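Local coordinates for protein TetR-family transcriptional regulator (Streptomyces coelicolor A3, PDB 2QIB) that probably binds regulatory DNA as a two-chain, helix-turn-helix transcription factor of the TetR family and so controls transcription, at residues P31-I39 / V50-Y61; L140-L149 / Y196-V207. All coordinates share one frame; numbering follows the deposited sequence.

Interaction 1 (P31-I39 / V50-Y61); sequences PDEVSIDEI and VYHYFPGKLSLY
I36 packs against V50, Y51 and K57 where the first helix of the predicted helix-turn-helix (36-43) meets the recognition-helix position (47-53) and the start of helix 57-75, an arrangement characteristic of the TetR-family DNA-binding domain. The tight part centres on the buried I36. With CG1 beside the backbone N (chi1 -63°), I36 turns CG2 onto V50 CG1, at 3.9 Å, and onto Y51 CE2, and leaves CG1 3.6 Å from Y51 OH. The I36 and K57 side chains slide past each other in opposite directions, I36 CD1 ending 3.9 Å from K57 CA. Deeper in, I39 and L60 reach tip to tip, I39 CD1 being 3.9 Å from L60 CD2; helix 11-28 closes this side through A22, against L60.

Toward the surface the packing thins. P31 CB meets Y61 CE1 obliquely at 3.9 Å, a single contact at the partly exposed edge; the Y61 ring also meets F26 edge-to-face. K57, fully extended, carries NZ to hydrogen-bond with the carbonyls of P31 and V34. Were K57 replaced by an alanine, both carbonyls would probably lose this shared donor and the turn would be less firmly tied to helix 57-75. At the start of helix 36-43, S35 and E38 form a capping box, with E38 also salt-bridged to R29. K57 NZ lies 2.7 Å from V34 O, nearly in line with the carbonyl (C=O...NZ 165°), and 2.8 Å from P31 O, which V34 N approaches from the opposite face of its plane.

Interaction 2 (L140-L149 / Y196-V207); sequences LDVTEPPARL and YDEEMGALVRRV
L149 and L140 make the apolar contacts with helix 198-209. L149 crosses L203 at about a right angle, and its chi1 of 179° brings both methyls to L203 CD2, CD1 at 3.8 Å; the same CD1 also meets CE of the selenomethionine M200, whose bent chain brings SE to 4.1 Å from L149 CA. Further along, L140 CD2 touches V207 CG2 at 3.7 Å.

These residues join the C-terminal end of helix 119-140, closed by a Schellman motif at D141, and the start of helix 147-168 to helix 198-209 in the all-helical C-terminal part of a TetR-family regulator. L137 of helix 119-140 and M190 of helix 175-194 also pack on L149.

Among the charged groups, the extended R148 chain lays CD against D197 CB at 3.4 Å, the guanidinium and carboxylate planes 6° apart. D197 OD1 sits over one guanidinium face, 3.9 Å from R148 NH1, a long salt bridge in which no N-H points at the oxygen; R148 NE instead pairs with E177 of the second subunit. D197 OD2 caps its own helix, accepting from M200 N at 2.7 Å. The P146 ring sets CG against the E199 carboxylate, 3.4 Å from OE1. Less certain is the polar contact at L140: R206 NH2 appears to donate to L140 O in the guanidinium plane, but its modelled position is doubtful.

In the fold
Interactions 1 and 2 lie on opposite sides of the chain's centre, with centres about 46 Å apart and no shared helix. Both are partly buried and of similar size, yet their chemistry differs. In the DNA-binding domain, interaction 1 has an aliphatic interior, and its polar edge is a lysine held by main-chain carbonyls; no other chain of the assembly touches its segments. Interaction 2, within the helical C-terminal region, sets its leucines and selenomethionine beside exposed or partly exposed charged groups, and one flank reaches the second subunit. The 31-39/50-61 pair thus holds neighbouring elements of one small domain, whereas 140-149/196-207 brings together helices distant in sequence.

Interaction 1 (P31-I39 / V50-Y61)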
loop_
_atom_site.group_PDB
_atom_site.type_symbol
_atom_site.label_atom_id
_atom_site.label_comp_id
_atom_site.label_asym_id
_atom_site.label_seq_id
_atom_site.Cartn_x
_atom_site.Cartn_y
_atom_site.Cartn_z
ATOM N N PRO A 31 -8.929 9.817 -16.170
ATOM C CA PRO A 31 -9.397 11.195 -16.250
ATOM C C PRO A 31 -8.942 11.909 -17.546
ATOM O O PRO A 31 -9.601 12.857 -17.994
ATOM C CB PRO A 31 -8.836 11.849 -14.977
ATOM C CG PRO A 31 -7.661 10.985 -14.582
ATOM C CD PRO A 31 -7.929 9.608 -15.098
ATOM N N ASP A 32 -7.840 11.448 -18.142
ATOM C CA ASP A 32 -7.407 11.943 -19.469
ATOM C C ASP A 32 -8.416 11.660 -20.595
ATOM O O ASP A 32 -8.358 12.313 -21.671
ATOM C CB ASP A 32 -6.049 11.331 -19.869
ATOM C CG ASP A 32 -6.086 9.822 -19.930
ATOM O OD1 ASP A 32 -6.556 9.188 -18.958
ATOM O OD2 ASP A 32 -5.647 9.239 -20.944
ATOM N N GLU A 33 -9.316 10.696 -20.380
ATOM C CA GLU A 33 -10.343 10.339 -21.361
ATOM C C GLU A 33 -11.725 10.898 -21.012
ATOM O O GLU A 33 -12.712 10.402 -21.517
ATOM C CB GLU A 33 -10.457 8.816 -21.526
ATOM C CG GLU A 33 -9.146 8.138 -21.888
ATOM C CD GLU A 33 -9.338 6.669 -22.230
ATOM O OE1 GLU A 33 -10.230 6.022 -21.646
ATOM O OE2 GLU A 33 -8.574 6.152 -23.081
ATOM N N VAL A 34 -11.782 11.887 -20.115
ATOM C CA VAL A 34 -13.041 12.538 -19.765
ATOM C C VAL A 34 -12.866 14.020 -20.026
ATOM O O VAL A 34 -11.956 14.637 -19.493
ATOM C CB VAL A 34 -13.432 12.291 -18.272
ATOM C CG1 VAL A 34 -14.728 13.034 -17.923
ATOM C CG2 VAL A 34 -13.621 10.772 -18.029
ATOM N N SER A 35 -13.735 14.589 -20.854
ATOM C CA SER A 35 -13.631 16.017 -21.214
ATOM C C SER A 35 -14.793 16.833 -20.651
ATOM O O SER A 35 -15.855 16.307 -20.334
ATOM C CB SER A 35 -13.633 16.202 -22.736
ATOM O OG SER A 35 -14.903 15.870 -23.288
ATOM N N ILE A 36 -14.597 18.145 -20.586
ATOM C CA ILE A 36 -15.701 19.047 -20.230
ATOM C C ILE A 36 -16.856 18.898 -21.205
ATOM O O ILE A 36 -18.023 18.847 -20.790
ATOM C CB ILE A 36 -15.237 20.512 -20.161
ATOM C CG1 ILE A 36 -14.186 20.703 -19.063
ATOM C CG2 ILE A 36 -16.458 21.483 -20.054
ATOM C CD1 ILE A 36 -14.642 20.313 -17.657
ATOM N N ASP A 37 -16.543 18.812 -22.502
ATOM C CA ASP A 37 -17.585 18.611 -23.513
ATOM C C ASP A 37 -18.429 17.345 -23.226
ATOM O O ASP A 37 -19.646 17.339 -23.400
ATOM C CB ASP A 37 -16.972 18.543 -24.906
ATOM C CG ASP A 37 -16.565 19.922 -25.440
ATOM O OD1 ASP A 37 -16.936 20.956 -24.826
ATOM O OD2 ASP A 37 -15.894 19.977 -26.497
ATOM N N GLU A 38 -17.781 16.273 -22.778
ATOM C CA GLU A 38 -18.517 15.034 -22.492
ATOM C C GLU A 38 -19.415 15.199 -21.265
ATOM O O GLU A 38 -20.534 14.672 -21.205
ATOM C CB GLU A 38 -17.545 13.872 -22.320
ATOM C CG GLU A 38 -16.954 13.441 -23.662
ATOM C CD GLU A 38 -15.789 12.472 -23.514
ATOM O OE1 GLU A 38 -15.207 12.415 -22.433
ATOM O OE2 GLU A 38 -15.459 11.792 -24.509
ATOM N N ILE A 39 -18.887 15.907 -20.272
ATOM C CA ILE A 39 -19.640 16.201 -19.058
ATOM C C ILE A 39 -20.871 17.074 -19.399
ATOM O O ILE A 39 -21.992 16.744 -18.997
ATOM C CB ILE A 39 -18.713 16.840 -17.991
ATOM C CG1 ILE A 39 -17.698 15.781 -17.494
ATOM C CG2 ILE A 39 -19.551 17.424 -16.825
ATOM C CD1 ILE A 39 -16.516 16.385 -16.632
ATOM N N VAL A 50 -21.039 24.630 -18.053
ATOM C CA VAL A 50 -20.235 23.850 -17.103
ATOM C C VAL A 50 -19.252 24.768 -16.371
ATOM O O VAL A 50 -19.112 24.700 -15.161
ATOM C CB VAL A 50 -19.456 22.689 -17.781
ATOM C CG1 VAL A 50 -18.524 22.002 -16.777
ATOM C CG2 VAL A 50 -20.437 21.693 -18.408
ATOM N N TYR A 51 -18.605 25.671 -17.118
ATOM C CA TYR A 51 -17.648 26.591 -16.503
ATOM C C TYR A 51 -18.321 27.657 -15.609
ATOM O O TYR A 51 -17.639 28.341 -14.838
ATOM C CB TYR A 51 -16.807 27.273 -17.589
ATOM C CG TYR A 51 -15.794 26.366 -18.249
ATOM C CD1 TYR A 51 -14.568 26.087 -17.627
ATOM C CD2 TYR A 51 -16.061 25.795 -19.490
ATOM C CE1 TYR A 51 -13.647 25.275 -18.245
ATOM C CE2 TYR A 51 -15.130 24.994 -20.130
ATOM C CZ TYR A 51 -13.931 24.739 -19.496
ATOM O OH TYR A 51 -13.017 23.923 -20.103
ATOM N N HIS A 52 -19.640 27.801 -15.706
ATOM C CA HIS A 52 -20.368 28.647 -14.751
ATOM C C HIS A 52 -20.253 28.087 -13.328
ATOM O O HIS A 52 -20.250 28.845 -12.358
ATOM C CB HIS A 52 -21.834 28.778 -15.152
ATOM C CG HIS A 52 -22.590 29.781 -14.328
ATOM N ND1 HIS A 52 -22.446 31.139 -14.508
ATOM C CD2 HIS A 52 -23.475 29.629 -13.313
ATOM C CE1 HIS A 52 -23.222 31.783 -13.652
ATOM N NE2 HIS A 52 -23.859 30.892 -12.915
ATOM N N TYR A 53 -20.165 26.760 -13.227
ATOM C CA TYR A 53 -20.164 26.049 -11.931
ATOM C C TYR A 53 -18.786 25.663 -11.423
ATOM O O TYR A 53 -18.532 25.610 -10.208
ATOM C CB TYR A 53 -21.060 24.822 -12.067
ATOM C CG TYR A 53 -22.512 25.189 -12.206
ATOM C CD1 TYR A 53 -23.291 25.385 -11.059
ATOM C CD2 TYR A 53 -23.125 25.343 -13.452
ATOM C CE1 TYR A 53 -24.619 25.723 -11.143
ATOM C CE2 TYR A 53 -24.474 25.709 -13.547
ATOM C CZ TYR A 53 -25.212 25.881 -12.365
ATOM O OH TYR A 53 -26.537 26.232 -12.372
ATOM N N PHE A 54 -17.883 25.381 -12.356
ATOM C CA PHE A 54 -16.511 24.988 -12.033
ATOM C C PHE A 54 -15.552 25.713 -12.975
ATOM O O PHE A 54 -15.784 25.721 -14.179
ATOM C CB PHE A 54 -16.373 23.466 -12.156
ATOM C CG PHE A 54 -17.281 22.733 -11.222
ATOM C CD1 PHE A 54 -16.872 22.454 -9.919
ATOM C CD2 PHE A 54 -18.576 22.393 -11.619
ATOM C CE1 PHE A 54 -17.724 21.814 -9.036
ATOM C CE2 PHE A 54 -19.444 21.751 -10.738
ATOM C CZ PHE A 54 -19.018 21.462 -9.448
ATOM N N PRO A 55 -14.497 26.342 -12.433
ATOM C CA PRO A 55 -13.578 27.127 -13.294
ATOM C C PRO A 55 -12.624 26.297 -14.160
ATOM O O PRO A 55 -11.962 26.841 -15.054
ATOM C CB PRO A 55 -12.778 27.944 -12.283
ATOM C CG PRO A 55 -12.754 27.081 -11.047
ATOM C CD PRO A 55 -14.136 26.445 -11.010
ATOM N N GLY A 56 -12.564 24.992 -13.923
ATOM C CA GLY A 56 -11.772 24.116 -14.776
ATOM C C GLY A 56 -12.016 22.646 -14.471
ATOM O O GLY A 56 -12.719 22.286 -13.515
ATOM N N LYS A 57 -11.412 21.805 -15.300
ATOM C CA LYS A 57 -11.568 20.365 -15.181
ATOM C C LYS A 57 -11.130 19.846 -13.813
ATOM O O LYS A 57 -11.824 19.020 -13.217
ATOM C CB LYS A 57 -10.819 19.690 -16.317
ATOM C CG LYS A 57 -10.972 18.186 -16.346
ATOM C CD LYS A 57 -10.234 17.654 -17.567
ATOM C CE LYS A 57 -10.113 16.155 -17.457
ATOM N NZ LYS A 57 -9.510 15.582 -18.674
ATOM N N LEU A 58 -10.011 20.349 -13.303
ATOM C CA LEU A 58 -9.506 19.863 -12.008
ATOM C C LEU A 58 -10.492 20.112 -10.857
ATOM O O LEU A 58 -10.698 19.239 -9.996
ATOM C CB LEU A 58 -8.110 20.430 -11.686
ATOM C CG LEU A 58 -7.494 19.995 -10.339
ATOM C CD1 LEU A 58 -7.311 18.462 -10.211
ATOM C CD2 LEU A 58 -6.185 20.737 -10.093
ATOM N N SER A 59 -11.133 21.279 -10.844
ATOM C CA SER A 59 -12.012 21.612 -9.734
ATOM C C SER A 59 -13.237 20.678 -9.747
ATOM O O SER A 59 -13.707 20.269 -8.702
ATOM C CB SER A 59 -12.407 23.103 -9.800
ATOM O OG SER A 59 -13.240 23.298 -10.908
ATOM N N LEU A 60 -13.695 20.302 -10.940
ATOM C CA LEU A 60 -14.815 19.367 -11.093
ATOM C C LEU A 60 -14.392 17.959 -10.687
ATOM O O LEU A 60 -15.118 17.246 -9.977
ATOM C CB LEU A 60 -15.306 19.397 -12.541
ATOM C CG LEU A 60 -16.640 18.705 -12.865
ATOM C CD1 LEU A 60 -17.726 18.787 -11.733
ATOM C CD2 LEU A 60 -17.171 19.270 -14.135
ATOM N N TYR A 61 -13.198 17.566 -11.123
ATOM C CA TYR A 61 -12.632 16.272 -10.721
ATOM C C TYR A 61 -12.538 16.206 -9.199
ATOM O O TYR A 61 -12.900 15.199 -8.605
ATOM C CB TYR A 61 -11.241 16.066 -11.333
ATOM C CG TYR A 61 -10.617 14.728 -10.986
ATOM C CD1 TYR A 61 -10.894 13.571 -11.740
ATOM C CD2 TYR A 61 -9.739 14.619 -9.885
ATOM C CE1 TYR A 61 -10.330 12.336 -11.399
ATOM C CE2 TYR A 61 -9.166 13.378 -9.523
ATOM C CZ TYR A 61 -9.460 12.254 -10.296
ATOM O OH TYR A 61 -8.878 11.033 -9.976
#

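Interaction 2 (L140-L149 / Y196-V207)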
loop_
_atom_site.group_PDB
_atom_site.type_symbol
_atom_site.label_atom_id
_atom_site.label_comp_id
_atom_site.label_asym_id
_atom_site.label_seq_id
_atom_site.Cartn_x
_atom_site.Cartn_y
_atom_site.Cartn_z
ATOM N N LEU A 140 -11.727 -1.734 17.944
ATOM C CA LEU A 140 -10.751 -2.327 18.852
ATOM C C LEU A 140 -10.874 -1.771 20.267
ATOM O O LEU A 140 -10.284 -2.338 21.201
ATOM C CB LEU A 140 -9.322 -2.155 18.328
ATOM C CG LEU A 140 -8.957 -2.882 17.013
ATOM C CD1 LEU A 140 -7.566 -2.419 16.487
ATOM C CD2 LEU A 140 -9.004 -4.424 17.187
ATOM N N ASP A 141 -11.633 -0.677 20.407
ATOM C CA ASP A 141 -11.860 0.020 21.694
ATOM C C ASP A 141 -10.554 0.590 22.236
ATOM O O ASP A 141 -10.258 0.509 23.437
ATOM C CB ASP A 141 -12.513 -0.928 22.724
ATOM C CG ASP A 141 -13.114 -0.191 23.909
ATOM O OD1 ASP A 141 -13.289 1.046 23.841
ATOM O OD2 ASP A 141 -13.426 -0.872 24.915
ATOM N N VAL A 142 -9.772 1.167 21.331
ATOM C CA VAL A 142 -8.493 1.762 21.677
ATOM C C VAL A 142 -8.489 3.246 21.344
ATOM O O VAL A 142 -8.735 3.638 20.201
ATOM C CB VAL A 142 -7.340 1.029 20.943
ATOM C CG1 VAL A 142 -6.020 1.711 21.241
ATOM C CG2 VAL A 142 -7.307 -0.444 21.334
ATOM N N THR A 143 -8.194 4.090 22.334
ATOM C CA THR A 143 -8.163 5.531 22.082
ATOM C C THR A 143 -6.750 6.099 21.994
ATOM O O THR A 143 -6.528 7.092 21.302
ATOM C CB THR A 143 -8.989 6.324 23.118
ATOM O OG1 THR A 143 -8.512 6.009 24.424
ATOM C CG2 THR A 143 -10.462 5.956 23.034
ATOM N N GLU A 144 -5.802 5.462 22.675
ATOM C CA GLU A 144 -4.396 5.858 22.616
ATOM C C GLU A 144 -3.588 4.708 22.028
ATOM O O GLU A 144 -2.925 3.988 22.769
ATOM C CB GLU A 144 -3.868 6.150 24.030
ATOM C CG GLU A 144 -4.832 6.910 24.923
ATOM C CD GLU A 144 -4.769 8.412 24.707
ATOM O OE1 GLU A 144 -4.633 9.143 25.720
ATOM O OE2 GLU A 144 -4.851 8.859 23.538
ATOM N N PRO A 145 -3.649 4.510 20.692
ATOM C CA PRO A 145 -2.984 3.329 20.166
ATOM C C PRO A 145 -1.462 3.397 20.373
ATOM O O PRO A 145 -0.861 4.428 20.096
ATOM C CB PRO A 145 -3.318 3.371 18.662
ATOM C CG PRO A 145 -3.598 4.788 18.377
ATOM C CD PRO A 145 -4.280 5.309 19.628
ATOM N N PRO A 146 -0.851 2.313 20.880
ATOM C CA PRO A 146 0.614 2.254 20.928
ATOM C C PRO A 146 1.225 2.236 19.513
ATOM O O PRO A 146 0.504 1.994 18.528
ATOM C CB PRO A 146 0.886 0.920 21.622
ATOM C CG PRO A 146 -0.400 0.611 22.385
ATOM C CD PRO A 146 -1.467 1.108 21.457
ATOM N N ALA A 147 2.534 2.477 19.413
ATOM C CA ALA A 147 3.201 2.505 18.118
ATOM C C ALA A 147 2.950 1.261 17.252
ATOM O O ALA A 147 2.697 1.370 16.030
ATOM C CB ALA A 147 4.720 2.710 18.297
ATOM N N ARG A 148 3.058 0.096 17.883
ATOM C CA ARG A 148 2.993 -1.175 17.168
ATOM C C ARG A 148 1.614 -1.342 16.571
ATOM O O ARG A 148 1.482 -1.783 15.416
ATOM C CB ARG A 148 3.341 -2.349 18.083
ATOM C CG ARG A 148 4.857 -2.469 18.265
ATOM C CD ARG A 148 5.273 -3.460 19.343
ATOM N NE ARG A 148 6.739 -3.454 19.428
ATOM C CZ ARG A 148 7.470 -2.503 20.017
ATOM N NH1 ARG A 148 6.889 -1.450 20.599
ATOM N NH2 ARG A 148 8.807 -2.599 20.019
ATOM N N LEU A 149 0.602 -0.952 17.341
ATOM C CA LEU A 149 -0.781 -1.057 16.874
ATOM C C LEU A 149 -1.027 -0.089 15.728
ATOM O O LEU A 149 -1.658 -0.451 14.716
ATOM C CB LEU A 149 -1.777 -0.796 18.000
ATOM C CG LEU A 149 -3.238 -0.877 17.553
ATOM C CD1 LEU A 149 -3.591 -2.263 16.927
ATOM C CD2 LEU A 149 -4.149 -0.587 18.751
ATOM N N TYR A 196 6.324 -9.715 19.679
ATOM C CA TYR A 196 7.390 -8.828 20.114
ATOM C C TYR A 196 6.959 -7.949 21.256
ATOM O O TYR A 196 7.766 -7.157 21.756
ATOM C CB TYR A 196 7.795 -7.928 18.935
ATOM C CG TYR A 196 8.069 -8.723 17.677
ATOM C CD1 TYR A 196 9.129 -9.635 17.629
ATOM C CD2 TYR A 196 7.246 -8.591 16.545
ATOM C CE1 TYR A 196 9.381 -10.393 16.482
ATOM C CE2 TYR A 196 7.488 -9.347 15.389
ATOM C CZ TYR A 196 8.558 -10.244 15.366
ATOM O OH TYR A 196 8.818 -11.007 14.245
ATOM N N ASP A 197 5.684 -8.066 21.642
ATOM C CA ASP A 197 5.061 -7.075 22.509
ATOM C C ASP A 197 3.900 -7.641 23.322
ATOM O O ASP A 197 2.926 -8.141 22.757
ATOM C CB ASP A 197 4.573 -5.899 21.658
ATOM C CG ASP A 197 4.206 -4.707 22.493
ATOM O OD1 ASP A 197 5.138 -4.015 22.960
ATOM O OD2 ASP A 197 2.994 -4.479 22.683
ATOM N N GLU A 198 4.003 -7.558 24.652
ATOM C CA GLU A 198 2.958 -8.093 25.522
ATOM C C GLU A 198 1.671 -7.286 25.426
ATOM O O GLU A 198 0.581 -7.848 25.467
ATOM C CB GLU A 198 3.445 -8.162 26.980
ATOM C CG GLU A 198 4.647 -9.095 27.195
ATOM C CD GLU A 198 4.275 -10.576 27.256
ATOM O OE1 GLU A 198 3.065 -10.908 27.227
ATOM O OE2 GLU A 198 5.204 -11.417 27.353
ATOM N N GLU A 199 1.801 -5.967 25.298
ATOM C CA GLU A 199 0.633 -5.108 25.156
ATOM C C GLU A 199 -0.144 -5.490 23.872
ATOM O O GLU A 199 -1.381 -5.656 23.884
ATOM C CB GLU A 199 1.070 -3.633 25.190
ATOM C CG GLU A 199 -0.052 -2.620 25.357
ATOM C CD GLU A 199 0.444 -1.172 25.312
ATOM O OE1 GLU A 199 1.551 -0.903 24.779
ATOM O OE2 GLU A 199 -0.292 -0.286 25.801
HETATM N N MSE A 200 0.591 -5.684 22.775
HETATM C CA MSE A 200 0.014 -6.213 21.546
HETATM C C MSE A 200 -0.597 -7.619 21.747
HETATM O O MSE A 200 -1.715 -7.886 21.294
HETATM C CB MSE A 200 1.087 -6.211 20.442
HETATM C CG MSE A 200 0.561 -6.272 19.038
HETATM SE SE MSE A 200 -0.690 -4.788 18.554
HETATM C CE MSE A 200 -1.973 -5.955 17.840
ATOM N N GLY A 201 0.125 -8.502 22.441
ATOM C CA GLY A 201 -0.367 -9.856 22.728
ATOM C C GLY A 201 -1.716 -9.850 23.441
ATOM O O GLY A 201 -2.614 -10.609 23.107
ATOM N N ALA A 202 -1.862 -8.963 24.414
ATOM C CA ALA A 202 -3.087 -8.905 25.186
ATOM C C ALA A 202 -4.261 -8.453 24.323
ATOM O O ALA A 202 -5.367 -8.992 24.451
ATOM C CB ALA A 202 -2.913 -7.998 26.405
ATOM N N LEU A 203 -4.024 -7.488 23.429
ATOM C CA LEU A 203 -5.097 -6.998 22.585
ATOM C C LEU A 203 -5.554 -8.120 21.651
ATOM O O LEU A 203 -6.743 -8.352 21.491
ATOM C CB LEU A 203 -4.666 -5.772 21.761
ATOM C CG LEU A 203 -5.644 -5.311 20.687
ATOM C CD1 LEU A 203 -7.005 -4.933 21.267
ATOM C CD2 LEU A 203 -5.024 -4.115 19.956
ATOM N N VAL A 204 -4.600 -8.801 21.018
ATOM C CA VAL A 204 -4.922 -9.846 20.054
ATOM C C VAL A 204 -5.663 -11.020 20.710
ATOM O O VAL A 204 -6.636 -11.562 20.160
ATOM C CB VAL A 204 -3.634 -10.317 19.310
ATOM C CG1 VAL A 204 -3.960 -11.339 18.257
ATOM C CG2 VAL A 204 -2.977 -9.127 18.662
ATOM N N ARG A 205 -5.234 -11.402 21.908
ATOM C CA ARG A 205 -5.970 -12.429 22.636
ATOM C C ARG A 205 -7.424 -12.033 22.868
ATOM O O ARG A 205 -8.318 -12.855 22.678
ATOM C CB ARG A 205 -5.283 -12.778 23.963
ATOM C CG ARG A 205 -4.015 -13.582 23.770
ATOM C CD ARG A 205 -3.494 -14.187 25.091
ATOM N NE ARG A 205 -3.152 -13.156 26.085
ATOM C CZ ARG A 205 -1.982 -12.515 26.164
ATOM N NH1 ARG A 205 -0.996 -12.780 25.308
ATOM N NH2 ARG A 205 -1.789 -11.600 27.108
ATOM N N ARG A 206 -7.648 -10.778 23.263
ATOM C CA ARG A 206 -8.988 -10.259 23.521
ATOM C C ARG A 206 -9.832 -10.249 22.241
ATOM O O ARG A 206 -10.975 -10.699 22.240
ATOM C CB ARG A 206 -8.883 -8.862 24.112
ATOM C CG ARG A 206 -10.194 -8.215 24.453
ATOM C CD ARG A 206 -9.963 -6.898 25.192
ATOM N NE ARG A 206 -9.362 -5.838 24.366
ATOM C CZ ARG A 206 -9.979 -5.216 23.352
ATOM N NH1 ARG A 206 -11.206 -5.556 22.968
ATOM N NH2 ARG A 206 -9.356 -4.259 22.696
ATOM N N VAL A 207 -9.258 -9.739 21.145
ATOM C CA VAL A 207 -9.955 -9.744 19.878
ATOM C C VAL A 207 -10.367 -11.154 19.447
ATOM O O VAL A 207 -11.525 -11.399 19.098
ATOM C CB VAL A 207 -9.123 -9.028 18.780
ATOM C CG1 VAL A 207 -9.740 -9.269 17.416
ATOM C CG2 VAL A 207 -9.064 -7.543 19.096
#